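Local coordinates for putative alpha/beta hydrolase FOLD protein (Candidatus Nitrososphaera gargensis, PDB 5A62) that probably hydrolyses carboxylic esters, as a carboxylesterase of the alpha/beta hydrolase fold, at residues R52-Y56 with L84-I90; G60-M66 with K182-G187; A71-Q75 with A194-I198; M121-K127 with I228-E234; T140-I145 with F188-V193. All coordinates share one frame; numbering follows the deposited sequence.

Interactions 1 and 4 belong to the central sheet: each sets a strand, or the loop leaving it, against a helix, with aliphatic packing inside and a charged group at one end. The other three gather about helix 185-194. Interaction 2 holds its N-terminal end through a serine cap and backbone bonds, interaction 5 pairs its middle with helix 136-147, and interaction 3 ties its C-terminal end to the start of helix 74-87, which also serves interaction 1. Interactions 1, 3, 4 and 5 are buried and interaction 2 partly so; 2, 3 and 5 meet the second subunit. M66 of interaction 2 packs on Y72 and A190, linking these three, whereas interactions 1 and 4 lie about 25 Å apart between centres.

Interaction 1 (R52-Y56 with L84-I90); sequences RVIAY and LLEHLNI
I54 and I90 meet tip to tip, their CD1 atoms 3.6 Å apart, and L88 closes on the same isoleucine from the helix end, its CD1 lying 3.9 Å from I54 CG2. At the other end of the strand L84 CD2 rests 3.6 Å from Y56 CB and equally near CG, crossing the tyrosine obliquely at the root of its ring. Alternate residues R52, I54 and Y56 thus turn one face of strand 52-56 to helix 74-87, while V53, on the reverse face, packs on helix 40-48: the helix-sheet-helix layering of the alpha/beta hydrolase fold. R52 belongs to the tight part too. Extended throughout, with CG anti to the backbone N (chi1 174°), this buried arginine carries its guanidinium over I90 CD1, which sits 3.1 Å from the plane toward the rim, and its NH2 makes a salt bridge with D17. The solvent side lies at the helix end, where the exposed N89, at positive phi, forms a Schellman motif and the chain turns back so that the partly exposed I90 can rejoin the packing. There a water in the guanidinium plane accepts from R52 NH1 at 2.8 Å and donates to N89 O.

Interaction 2 (G60-M66 with K182-G187); sequences GHHRTNM and KTSVEG
S184 grips G60 twice. Its hydroxyl OG donates to G60 O at 2.8 Å, in the carbonyl plane and on a lone pair, and its backbone N reaches the same oxygen at 3.1 Å, close to the direction of the C=O bond. With chi1 at 72°, OG stands between its own N and carbonyl carbon, from where it also accepts from G187 N at 2.9 Å: the serine is the N-cap of helix 185-194 and at the same time fastens the helix start to the loop. G60, at positive phi, and G187 bring their backbones together, their CA atoms 3.9 Å apart.

The two histidines each lie beside a side chain pointing the same way. T183 CG2 sits over one face of the H61 ring as a CH-pi contact, 3.8 Å from the centroid; it reaches there because this methyl, rather than OG1, is anti to the backbone N. The H61 nitrogens are held by R59 O and G33 N. K182, bent at chi2 and chi4, runs along H62 and lays CG over that ring, 4.1 Å from its centroid, while its NZ turns off to E178 O. A weak bond from H62 N to K182 O accompanies the single beta bridge between H61 and T183, and H61 to T64 forms a type II' turn. M66, folded at chi2 and chi3, brings SD to 3.9 Å from G187 CA.

The contact therefore joins the loop between strand 52-56 and helix 74-87 to the first turn of helix 185-194, with M149 of helix 149-157 against T183 and V185.

Interaction 3 (A71-Q75 with A194-I198); sequences AYTMQ and ALYTI
T197 OG1 is gripped from two sides of its chemistry: it accepts from M74 N across the contact at 2.8 Å, with an N-H...O angle of 160°, and it donates to A194 O at 2.7 Å, in the carbonyl plane and on a lone pair. A194 O takes a second donor from the same residue, T197 N at 2.9 Å. One threonine hydroxyl thus passes a hydrogen-bond chain from the first turn of helix 74-87 to the carbonyl of A194, and the buried polar atoms satisfy one another. The chi1 of T197, 72°, places OG1 between its backbone N and carbonyl carbon, facing A194 O and M74 N together.

T73 holds the N-cap position of helix 74-87, one of the helices flanking the sheet in this alpha/beta hydrolase fold, and the backbone N of M74 is in the first turn, where amides have no partner a turn earlier in the helix. The T197 hydroxyl serves one of them from outside. The next amide, Q75 N, is reached by a water that accepts from it and donates to T197 O.

Apolar atoms fill in around these bonds. M74, bent at chi2 and chi3, runs alongside I198, CG to CG1 at 3.6 Å, and M74 SD comes to 4.2 Å from A194 CB. That methyl also meets the Y72 ring at CE1, 3.5 Å away. T73 and T197 cross at about a right angle. Beyond M74 lie I100, I104 and M107 of helix 100-111, while in the second subunit F138 packs on T73 and Y196 on T197.

Interaction 4 (M121-K127 with I228-E234); sequences MINGSPK and IKETKEE
Charge pairing across the contact is carried by K127, whose NZ donates to E230 OE1 at 2.8 Å. The lysine comes in on the anti side of that oxygen, 32° out of the carboxylate plane, and crosses E230 at about a right angle. E234 OE2, one turn further along the helix, makes a long salt bridge of 3.6 Å to K127 NZ, completing a network of one lysine and two glutamates. A bend at chi3 (57°) in the otherwise extended lysine chain brings the ammonium between them. The other oxygen of E230 has a weak, long ion pair with R226, so the carboxylate probably also feels a second positive charge.

Hydrogen bonding within the loop shapes the approach: S125 OG accepts from K127 N at 3.0 Å, an ST turn that follows strand 116-122. In the alpha/beta hydrolase fold this segment leaves the C-terminal end of a central parallel strand, and helix 222-234 comes from the neighbouring strand 212-218, so the contact packs the loop after one strand on the helix after the next.

Van der Waals packing makes up the rest. T231 is the middle of it: the P126 ring meets it through CG, 3.6 Å from T231 CG2, and K127 slides past T231 in the opposite direction with its CG 3.4 Å from OG1, a hydroxyl hydrogen-bonded to L227 O. I228 CD1 lies 3.5 Å from G124 O and near S125 CB, and M121 CE lies 4.1 Å from I228 CD1. V202 and V203 of helix 202-209 pack against P126.

Interaction 5 (T140-I145 with F188-V193); sequences TREVAI and FVAATV
R141 and T192 slide past each other in opposite directions. From CB, on the flank of its helix, the arginine passes to CG, 3.5 Å from T192 OG1, and then to CD, which touches T192 OG1 and, in another direction, V189 CG1 at 3.9 Å. A bend at chi3 (-68°) turns NE and the guanidinium so that NH1 donates to T192 OG1 at 2.9 Å, only 1° out of the guanidinium plane. NH1 also gives a proton to a water that donates to T192 O, so two bonds fix the rotation of the group. V193 CG2 lies over one guanidinium face, and F138 of the same helix makes a cation-pi contact with R141. The threonine hydroxyl, in turn, donates to V189 O and thus relays the arginine to the helix backbone.

F188 presents its ring edge to T140, F188 CZ lying 3.6 Å from T140 OG1. I145 crosses V189 at about a right angle.

The segments 140-145 and 188-193, of helices 136-147 and 185-194, run nearly antiparallel (165°), their axes 10.1 Å apart at closest. M149 of helix 149-157 covers F188 and A144, and T69, Y72 and T73 of the second subunit pack on V189, V193 and R141.

Interaction 1 (R52-Y56 with L84-I90)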
# COMPACT_ATOMS: atom_id res chain seq x y z
N ARG A 52 30.65 15.00 4.63
CA ARG A 52 29.46 15.81 4.82
C ARG A 52 28.35 14.74 5.03
O ARG A 52 28.38 13.72 4.38
CB ARG A 52 29.16 16.61 3.61
CG ARG A 52 27.87 17.37 3.62
CD ARG A 52 27.66 18.03 2.31
NE ARG A 52 26.46 18.81 2.20
CZ ARG A 52 26.10 19.46 1.12
NH1 ARG A 52 26.78 19.36 -0.02
NH2 ARG A 52 25.00 20.18 1.16
N VAL A 53 27.53 14.96 6.02
CA VAL A 53 26.51 13.95 6.44
C VAL A 53 25.13 14.57 6.37
O VAL A 53 24.81 15.52 7.11
CB VAL A 53 26.75 13.43 7.82
CG1 VAL A 53 25.79 12.26 8.11
CG2 VAL A 53 28.21 12.96 7.91
N ILE A 54 24.30 14.02 5.50
CA ILE A 54 22.93 14.44 5.33
C ILE A 54 22.02 13.37 5.91
O ILE A 54 22.23 12.19 5.58
CB ILE A 54 22.59 14.65 3.86
CG1 ILE A 54 23.48 15.82 3.31
CG2 ILE A 54 21.11 15.02 3.70
CD1 ILE A 54 23.71 15.73 1.85
N ALA A 55 21.12 13.73 6.77
CA ALA A 55 20.14 12.75 7.30
C ALA A 55 18.78 13.38 7.23
O ALA A 55 18.66 14.59 7.30
CB ALA A 55 20.50 12.37 8.70
N TYR A 56 17.74 12.59 7.05
CA TYR A 56 16.40 13.10 6.95
C TYR A 56 15.40 12.16 7.56
O TYR A 56 15.71 11.01 7.81
CB TYR A 56 16.02 13.55 5.54
CG TYR A 56 15.70 12.40 4.62
CD1 TYR A 56 16.70 11.59 4.10
CD2 TYR A 56 14.41 12.11 4.26
CE1 TYR A 56 16.38 10.58 3.23
CE2 TYR A 56 14.10 11.12 3.40
CZ TYR A 56 15.10 10.32 2.94
OH TYR A 56 14.79 9.33 2.05
N LEU A 84 15.06 16.27 -1.98
CA LEU A 84 16.00 16.73 -0.96
C LEU A 84 17.42 16.87 -1.53
O LEU A 84 18.11 17.85 -1.25
CB LEU A 84 16.01 15.74 0.23
CG LEU A 84 17.00 16.06 1.34
CD1 LEU A 84 16.70 17.40 2.01
CD2 LEU A 84 16.99 14.93 2.36
N LEU A 85 17.89 15.91 -2.32
CA LEU A 85 19.25 15.95 -2.81
C LEU A 85 19.35 17.04 -3.87
O LEU A 85 20.39 17.72 -3.93
CB LEU A 85 19.67 14.57 -3.35
CG LEU A 85 19.66 13.49 -2.27
CD1 LEU A 85 20.24 12.22 -2.87
CD2 LEU A 85 20.38 13.89 -0.98
N GLU A 86 18.33 17.31 -4.65
CA GLU A 86 18.31 18.48 -5.53
C GLU A 86 18.39 19.76 -4.73
O GLU A 86 19.14 20.70 -5.08
CB GLU A 86 17.06 18.54 -6.38
CG GLU A 86 16.86 17.51 -7.39
CD GLU A 86 15.44 17.50 -7.98
OE1 GLU A 86 14.51 18.25 -7.55
OE2 GLU A 86 15.26 16.65 -8.91
N HIS A 87 17.68 19.87 -3.64
CA HIS A 87 17.63 21.08 -2.77
C HIS A 87 18.97 21.37 -2.24
O HIS A 87 19.31 22.59 -2.09
CB HIS A 87 16.61 20.81 -1.68
CG HIS A 87 16.52 21.88 -0.67
ND1 HIS A 87 16.14 23.17 -1.02
CD2 HIS A 87 16.75 21.89 0.66
CE1 HIS A 87 16.10 23.89 0.08
NE2 HIS A 87 16.49 23.17 1.11
N LEU A 88 19.75 20.36 -1.90
CA LEU A 88 21.03 20.52 -1.28
C LEU A 88 22.15 20.56 -2.32
O LEU A 88 23.31 20.66 -1.95
CB LEU A 88 21.25 19.45 -0.23
CG LEU A 88 20.25 19.54 0.89
CD1 LEU A 88 20.51 18.37 1.84
CD2 LEU A 88 20.28 20.87 1.64
N ASN A 89 21.79 20.47 -3.59
CA ASN A 89 22.74 20.49 -4.69
C ASN A 89 23.79 19.44 -4.56
O ASN A 89 25.00 19.68 -4.76
CB ASN A 89 23.37 21.89 -4.76
CG ASN A 89 22.32 22.99 -4.95
OD1 ASN A 89 22.13 23.84 -4.09
ND2 ASN A 89 21.63 22.96 -6.05
N ILE A 90 23.32 18.24 -4.21
CA ILE A 90 24.20 17.04 -4.15
C ILE A 90 24.23 16.38 -5.55
O ILE A 90 23.23 15.79 -5.97
CB ILE A 90 23.59 16.05 -3.12
CG1 ILE A 90 23.38 16.69 -1.77
CG2 ILE A 90 24.42 14.77 -2.93
CD1 ILE A 90 24.61 17.33 -1.24
O HOH W 1 26.31 20.84 -2.36

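Interaction 2 (G60-M66 with K182-G187)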
# COMPACT_ATOMS: atom_id res chain seq x y z
N GLY A 60 5.98 11.06 8.07
CA GLY A 60 5.29 10.62 9.26
C GLY A 60 6.16 10.13 10.40
O GLY A 60 5.67 9.54 11.40
N HIS A 61 7.48 10.31 10.28
CA HIS A 61 8.43 9.90 11.28
C HIS A 61 9.02 11.16 11.93
O HIS A 61 9.55 12.04 11.27
CB HIS A 61 9.55 9.08 10.67
CG HIS A 61 9.11 7.69 10.30
ND1 HIS A 61 8.14 7.39 9.38
CD2 HIS A 61 9.51 6.51 10.82
CE1 HIS A 61 7.98 6.07 9.33
NE2 HIS A 61 8.79 5.51 10.20
N HIS A 62 8.81 11.28 13.26
CA HIS A 62 9.37 12.35 14.11
C HIS A 62 8.94 13.69 13.55
O HIS A 62 7.74 14.01 13.58
CB HIS A 62 10.87 12.14 14.28
CG HIS A 62 11.54 12.94 15.35
ND1 HIS A 62 10.91 13.60 16.37
CD2 HIS A 62 12.85 13.18 15.48
CE1 HIS A 62 11.84 14.19 17.14
NE2 HIS A 62 13.01 13.94 16.63
N ARG A 63 9.86 14.46 13.02
CA ARG A 63 9.57 15.85 12.60
C ARG A 63 9.01 15.99 11.25
O ARG A 63 8.56 17.09 10.91
CB ARG A 63 10.83 16.72 12.77
CG ARG A 63 11.17 16.87 14.25
CD ARG A 63 12.61 17.27 14.50
NE ARG A 63 13.55 16.16 14.25
CZ ARG A 63 14.76 16.05 14.74
NH1 ARG A 63 15.23 17.01 15.55
NH2 ARG A 63 15.49 14.99 14.51
N THR A 64 8.96 14.96 10.43
CA THR A 64 8.33 14.99 9.11
C THR A 64 6.87 14.57 9.17
O THR A 64 6.54 13.59 9.78
CB THR A 64 9.12 14.12 8.13
OG1 THR A 64 10.46 14.61 8.04
CG2 THR A 64 8.48 14.11 6.74
N ASN A 65 6.03 15.34 8.55
CA ASN A 65 4.62 15.13 8.43
C ASN A 65 4.25 14.20 7.31
O ASN A 65 5.12 13.53 6.75
CB ASN A 65 3.92 16.46 8.29
CG ASN A 65 4.14 17.06 6.95
OD1 ASN A 65 5.07 16.74 6.26
ND2 ASN A 65 3.21 17.91 6.52
N MET A 66 2.94 14.06 6.99
CA MET A 66 2.49 13.27 5.90
C MET A 66 2.08 14.03 4.65
O MET A 66 2.08 13.44 3.57
CB MET A 66 1.31 12.40 6.39
CG MET A 66 1.64 11.40 7.47
SD MET A 66 2.73 10.09 6.94
CE MET A 66 1.69 9.13 5.79
N LYS A 182 8.78 8.32 18.59
CA LYS A 182 8.60 9.56 17.84
C LYS A 182 7.84 9.32 16.51
O LYS A 182 7.54 10.30 15.82
CB LYS A 182 9.93 10.20 17.48
CG LYS A 182 10.95 10.43 18.53
CD LYS A 182 10.43 11.34 19.55
CE LYS A 182 11.62 11.96 20.31
NZ LYS A 182 11.93 11.06 21.38
N THR A 183 7.56 8.07 16.20
CA THR A 183 6.91 7.78 14.95
C THR A 183 5.42 8.01 15.13
O THR A 183 4.81 7.52 16.09
CB THR A 183 7.16 6.31 14.63
OG1 THR A 183 8.57 5.99 14.67
CG2 THR A 183 6.67 6.00 13.18
N SER A 184 4.77 8.70 14.21
CA SER A 184 3.34 8.80 14.23
C SER A 184 2.68 7.49 13.87
O SER A 184 3.26 6.71 13.12
CB SER A 184 2.84 9.91 13.34
OG SER A 184 2.97 9.60 11.95
N VAL A 185 1.48 7.27 14.37
CA VAL A 185 0.70 6.10 13.99
C VAL A 185 0.47 6.11 12.48
O VAL A 185 0.68 5.10 11.82
CB VAL A 185 -0.62 6.06 14.74
CG1 VAL A 185 -1.52 4.95 14.20
CG2 VAL A 185 -0.37 6.00 16.22
N GLU A 186 0.10 7.24 11.91
CA GLU A 186 -0.23 7.29 10.47
C GLU A 186 1.04 7.04 9.71
O GLU A 186 1.01 6.34 8.68
CB GLU A 186 -0.93 8.59 10.05
CG GLU A 186 -0.14 9.75 10.38
CD GLU A 186 -0.30 10.29 11.90
OE1 GLU A 186 -0.72 9.69 13.03
OE2 GLU A 186 0.08 11.56 11.90
N GLY A 187 2.19 7.49 10.17
CA GLY A 187 3.42 7.24 9.48
C GLY A 187 3.85 5.81 9.55
O GLY A 187 4.40 5.28 8.55
O HOH W 2 5.72 12.17 14.35

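Interaction 3 (A71-Q75 with A194-I198)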
# COMPACT_ATOMS: atom_id res chain seq x y z
N ALA A 71 -1.16 7.91 2.53
CA ALA A 71 -0.70 6.68 1.88
C ALA A 71 0.17 7.06 0.77
O ALA A 71 -0.03 8.12 0.16
CB ALA A 71 -1.86 5.84 1.34
N TYR A 72 1.08 6.17 0.39
CA TYR A 72 2.00 6.45 -0.71
C TYR A 72 2.65 5.19 -1.15
O TYR A 72 2.51 4.13 -0.51
CB TYR A 72 3.05 7.45 -0.26
CG TYR A 72 3.85 7.07 0.96
CD1 TYR A 72 4.83 6.11 0.87
CD2 TYR A 72 3.51 7.52 2.23
CE1 TYR A 72 5.51 5.69 1.96
CE2 TYR A 72 4.22 7.12 3.36
CZ TYR A 72 5.24 6.18 3.21
OH TYR A 72 5.97 5.76 4.29
N THR A 73 3.38 5.24 -2.24
CA THR A 73 4.15 4.10 -2.76
C THR A 73 5.60 4.36 -2.48
O THR A 73 6.05 5.48 -2.16
CB THR A 73 3.97 3.89 -4.24
OG1 THR A 73 4.52 5.03 -4.95
CG2 THR A 73 2.51 3.72 -4.58
N MET A 74 6.42 3.33 -2.63
CA MET A 74 7.84 3.53 -2.54
C MET A 74 8.33 4.60 -3.48
O MET A 74 9.24 5.37 -3.12
CB MET A 74 8.61 2.24 -2.85
CG MET A 74 8.54 1.10 -1.85
SD MET A 74 8.84 1.57 -0.14
CE MET A 74 10.48 2.10 -0.31
N GLN A 75 7.78 4.68 -4.68
CA GLN A 75 8.19 5.74 -5.59
C GLN A 75 8.08 7.11 -5.03
O GLN A 75 8.92 7.98 -5.26
CB GLN A 75 7.43 5.61 -6.89
CG GLN A 75 7.92 6.57 -7.95
CD GLN A 75 9.36 6.28 -8.33
OE1 GLN A 75 9.73 5.11 -8.53
NE2 GLN A 75 10.17 7.31 -8.39
N ALA A 194 3.42 0.67 2.41
CA ALA A 194 4.24 0.98 1.26
C ALA A 194 5.16 -0.17 0.89
O ALA A 194 5.60 -0.26 -0.26
CB ALA A 194 5.02 2.25 1.45
N LEU A 195 5.50 -1.00 1.84
CA LEU A 195 6.39 -2.13 1.50
C LEU A 195 5.80 -3.01 0.44
O LEU A 195 6.53 -3.67 -0.29
CB LEU A 195 6.71 -2.96 2.76
CG LEU A 195 7.46 -2.17 3.85
CD1 LEU A 195 7.64 -3.06 5.04
CD2 LEU A 195 8.77 -1.62 3.36
N TYR A 196 4.50 -3.10 0.34
CA TYR A 196 3.86 -3.89 -0.74
C TYR A 196 4.03 -3.34 -2.12
O TYR A 196 3.76 -3.98 -3.13
CB TYR A 196 2.35 -4.02 -0.49
CG TYR A 196 1.98 -4.92 0.65
CD1 TYR A 196 1.76 -6.26 0.41
CD2 TYR A 196 1.75 -4.47 1.93
CE1 TYR A 196 1.43 -7.12 1.43
CE2 TYR A 196 1.36 -5.34 2.92
CZ TYR A 196 1.22 -6.66 2.66
OH TYR A 196 0.83 -7.52 3.69
N THR A 197 4.48 -2.07 -2.21
CA THR A 197 4.57 -1.35 -3.48
C THR A 197 5.96 -1.35 -4.03
O THR A 197 6.21 -0.69 -5.07
CB THR A 197 4.06 0.10 -3.36
OG1 THR A 197 5.01 0.86 -2.61
CG2 THR A 197 2.76 0.14 -2.66
N ILE A 198 6.89 -2.11 -3.44
CA ILE A 198 8.27 -2.20 -4.00
C ILE A 198 8.16 -2.91 -5.37
O ILE A 198 7.52 -3.98 -5.41
CB ILE A 198 9.13 -3.04 -3.11
CG1 ILE A 198 9.31 -2.38 -1.73
CG2 ILE A 198 10.46 -3.31 -3.75
CD1 ILE A 198 9.87 -3.36 -0.71
O HOH W 3 6.66 2.11 -5.86

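Interaction 4 (M121-K127 with I228-E234)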
# COMPACT_ATOMS: atom_id res chain seq x y z
N MET A 121 23.62 -0.91 2.24
CA MET A 121 22.32 -1.33 2.77
C MET A 121 22.54 -2.12 4.05
O MET A 121 23.25 -3.14 4.00
CB MET A 121 21.59 -2.21 1.78
CG MET A 121 21.29 -1.53 0.46
SD MET A 121 20.50 -2.59 -0.74
CE MET A 121 21.86 -3.68 -1.18
N ILE A 122 22.01 -1.69 5.17
CA ILE A 122 22.17 -2.34 6.45
C ILE A 122 20.82 -3.00 6.73
O ILE A 122 19.81 -2.32 6.90
CB ILE A 122 22.53 -1.38 7.54
CG1 ILE A 122 23.79 -0.56 7.18
CG2 ILE A 122 22.64 -2.15 8.87
CD1 ILE A 122 24.16 0.50 8.17
N ASN A 123 20.76 -4.34 6.75
CA ASN A 123 19.53 -5.11 6.81
C ASN A 123 18.48 -4.53 5.90
O ASN A 123 17.35 -4.30 6.31
CB ASN A 123 19.01 -5.14 8.28
CG ASN A 123 19.91 -5.94 9.20
OD1 ASN A 123 20.58 -6.90 8.76
ND2 ASN A 123 19.93 -5.53 10.47
N GLY A 124 18.86 -4.39 4.67
CA GLY A 124 18.01 -3.97 3.59
C GLY A 124 18.35 -4.67 2.32
O GLY A 124 19.38 -5.35 2.23
N SER A 125 17.47 -4.60 1.34
CA SER A 125 17.79 -5.16 0.04
C SER A 125 16.96 -4.49 -1.03
O SER A 125 15.97 -3.81 -0.71
CB SER A 125 17.48 -6.65 0.04
OG SER A 125 16.13 -6.95 -0.30
N PRO A 126 17.25 -4.73 -2.30
CA PRO A 126 16.43 -4.25 -3.40
C PRO A 126 15.22 -5.15 -3.71
O PRO A 126 14.46 -4.83 -4.59
CB PRO A 126 17.39 -4.27 -4.59
CG PRO A 126 18.42 -5.25 -4.20
CD PRO A 126 18.50 -5.36 -2.74
N LYS A 127 15.04 -6.26 -3.02
CA LYS A 127 14.01 -7.19 -3.37
C LYS A 127 12.65 -6.85 -2.79
O LYS A 127 12.52 -6.24 -1.71
CB LYS A 127 14.42 -8.58 -2.88
CG LYS A 127 15.61 -9.03 -3.71
CD LYS A 127 15.74 -10.52 -3.92
CE LYS A 127 14.50 -11.10 -4.57
NZ LYS A 127 14.71 -12.53 -4.90
N ILE A 228 19.08 -10.81 0.97
CA ILE A 228 20.38 -10.37 0.53
C ILE A 228 21.15 -11.46 -0.08
O ILE A 228 21.88 -11.24 -1.05
CB ILE A 228 21.11 -9.59 1.63
CG1 ILE A 228 22.02 -8.53 0.96
CG2 ILE A 228 21.75 -10.49 2.65
CD1 ILE A 228 21.30 -7.44 0.26
N LYS A 229 20.99 -12.69 0.37
CA LYS A 229 21.61 -13.83 -0.28
C LYS A 229 21.08 -14.03 -1.67
O LYS A 229 21.81 -14.27 -2.66
CB LYS A 229 21.47 -15.07 0.59
CG LYS A 229 22.51 -15.01 1.70
CD LYS A 229 22.56 -16.27 2.56
CE LYS A 229 21.74 -16.10 3.84
NZ LYS A 229 21.58 -17.36 4.62
N GLU A 230 19.76 -13.83 -1.85
CA GLU A 230 19.17 -13.89 -3.16
C GLU A 230 19.72 -12.75 -4.02
O GLU A 230 20.02 -12.92 -5.22
CB GLU A 230 17.63 -13.84 -3.08
CG GLU A 230 16.99 -15.04 -2.40
CD GLU A 230 15.49 -14.91 -2.05
OE1 GLU A 230 14.85 -13.90 -2.43
OE2 GLU A 230 14.95 -15.85 -1.39
N THR A 231 19.88 -11.58 -3.45
CA THR A 231 20.39 -10.44 -4.16
C THR A 231 21.83 -10.67 -4.61
O THR A 231 22.13 -10.35 -5.78
CB THR A 231 20.33 -9.19 -3.27
OG1 THR A 231 18.95 -8.93 -2.93
CG2 THR A 231 20.83 -7.96 -4.02
N LYS A 232 22.63 -11.28 -3.76
CA LYS A 232 24.03 -11.55 -4.12
C LYS A 232 24.11 -12.53 -5.25
O LYS A 232 25.00 -12.41 -6.11
CB LYS A 232 24.81 -11.97 -2.89
CG LYS A 232 26.25 -12.44 -3.12
CD LYS A 232 27.14 -11.34 -3.48
CE LYS A 232 28.60 -11.88 -3.58
NZ LYS A 232 29.60 -10.90 -3.87
N GLU A 233 23.17 -13.48 -5.35
CA GLU A 233 23.14 -14.40 -6.48
C GLU A 233 22.98 -13.66 -7.78
O GLU A 233 23.59 -14.05 -8.78
CB GLU A 233 22.09 -15.52 -6.34
CG GLU A 233 22.49 -16.56 -5.31
CD GLU A 233 23.79 -17.29 -5.68
OE1 GLU A 233 23.91 -17.78 -6.84
OE2 GLU A 233 24.72 -17.34 -4.83
N GLU A 234 22.20 -12.57 -7.76
CA GLU A 234 21.80 -11.81 -8.93
C GLU A 234 22.69 -10.62 -9.23
O GLU A 234 22.77 -10.17 -10.37
CB GLU A 234 20.39 -11.27 -8.76
CG GLU A 234 19.31 -12.38 -8.75
CD GLU A 234 18.00 -11.85 -8.13
OE1 GLU A 234 17.32 -11.01 -8.79
OE2 GLU A 234 17.65 -12.24 -6.96

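Interaction 5 (T140-I145 with F188-V193)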
# COMPACT_ATOMS: atom_id res chain seq x y z
N THR A 140 1.24 -5.52 14.11
CA THR A 140 1.83 -4.30 14.60
C THR A 140 0.99 -3.08 14.19
O THR A 140 0.80 -2.16 14.97
CB THR A 140 3.28 -4.10 14.18
OG1 THR A 140 3.35 -4.12 12.74
CG2 THR A 140 4.13 -5.24 14.75
N ARG A 141 0.42 -3.07 12.98
CA ARG A 141 -0.49 -1.99 12.61
C ARG A 141 -1.69 -1.92 13.58
O ARG A 141 -2.09 -0.84 13.99
CB ARG A 141 -0.99 -2.10 11.16
CG ARG A 141 0.03 -1.66 10.12
CD ARG A 141 -0.58 -1.58 8.73
NE ARG A 141 -0.94 -2.85 8.20
CZ ARG A 141 -0.11 -3.66 7.58
NH1 ARG A 141 1.12 -3.24 7.37
NH2 ARG A 141 -0.49 -4.86 7.19
N GLU A 142 -2.22 -3.10 13.91
CA GLU A 142 -3.41 -3.14 14.77
C GLU A 142 -3.08 -2.58 16.16
O GLU A 142 -3.86 -1.78 16.69
CB GLU A 142 -3.88 -4.57 14.89
CG GLU A 142 -5.12 -4.71 15.76
CD GLU A 142 -5.63 -6.15 15.88
OE1 GLU A 142 -5.07 -7.10 15.26
OE2 GLU A 142 -6.61 -6.33 16.66
N VAL A 143 -1.92 -2.98 16.69
CA VAL A 143 -1.54 -2.37 17.97
C VAL A 143 -1.32 -0.86 17.87
O VAL A 143 -1.75 -0.06 18.69
CB VAL A 143 -0.29 -3.04 18.58
CG1 VAL A 143 0.10 -2.31 19.87
CG2 VAL A 143 -0.54 -4.50 18.81
N ALA A 144 -0.64 -0.40 16.84
CA ALA A 144 -0.39 1.02 16.67
C ALA A 144 -1.71 1.80 16.64
O ALA A 144 -1.85 2.85 17.26
CB ALA A 144 0.38 1.30 15.38
N ILE A 145 -2.67 1.29 15.88
CA ILE A 145 -3.94 1.98 15.72
C ILE A 145 -4.81 1.94 16.99
O ILE A 145 -5.41 2.96 17.34
CB ILE A 145 -4.68 1.41 14.50
CG1 ILE A 145 -3.89 1.70 13.26
CG2 ILE A 145 -6.10 2.06 14.36
CD1 ILE A 145 -4.27 0.80 12.07
N PHE A 188 3.74 5.14 10.69
CA PHE A 188 4.05 3.74 10.79
C PHE A 188 3.18 2.93 9.85
O PHE A 188 3.69 2.06 9.13
CB PHE A 188 3.85 3.30 12.26
CG PHE A 188 4.18 1.84 12.44
CD1 PHE A 188 5.49 1.41 12.57
CD2 PHE A 188 3.18 0.89 12.50
CE1 PHE A 188 5.77 0.05 12.69
CE2 PHE A 188 3.47 -0.44 12.62
CZ PHE A 188 4.73 -0.84 12.68
N VAL A 189 1.87 3.15 9.94
CA VAL A 189 0.93 2.43 9.10
C VAL A 189 1.26 2.61 7.64
O VAL A 189 1.38 1.64 6.89
CB VAL A 189 -0.49 2.79 9.44
CG1 VAL A 189 -1.45 2.18 8.47
CG2 VAL A 189 -0.81 2.31 10.86
N ALA A 190 1.45 3.84 7.18
CA ALA A 190 1.70 4.08 5.79
C ALA A 190 2.99 3.44 5.33
O ALA A 190 3.07 2.95 4.20
CB ALA A 190 1.76 5.52 5.50
N ALA A 191 4.03 3.46 6.12
CA ALA A 191 5.32 2.93 5.70
C ALA A 191 5.23 1.42 5.52
O ALA A 191 5.76 0.86 4.57
CB ALA A 191 6.40 3.35 6.64
N THR A 192 4.59 0.79 6.49
CA THR A 192 4.45 -0.65 6.38
C THR A 192 3.60 -1.07 5.15
O THR A 192 3.87 -2.04 4.45
CB THR A 192 3.97 -1.31 7.66
OG1 THR A 192 2.65 -0.88 7.96
CG2 THR A 192 4.89 -1.10 8.81
N VAL A 193 2.54 -0.33 4.89
CA VAL A 193 1.72 -0.58 3.71
C VAL A 193 2.60 -0.38 2.42
O VAL A 193 2.48 -1.11 1.46
CB VAL A 193 0.46 0.29 3.72
CG1 VAL A 193 -0.22 0.27 2.36
CG2 VAL A 193 -0.47 -0.15 4.84
O HOH W 4 3.39 -4.45 5.81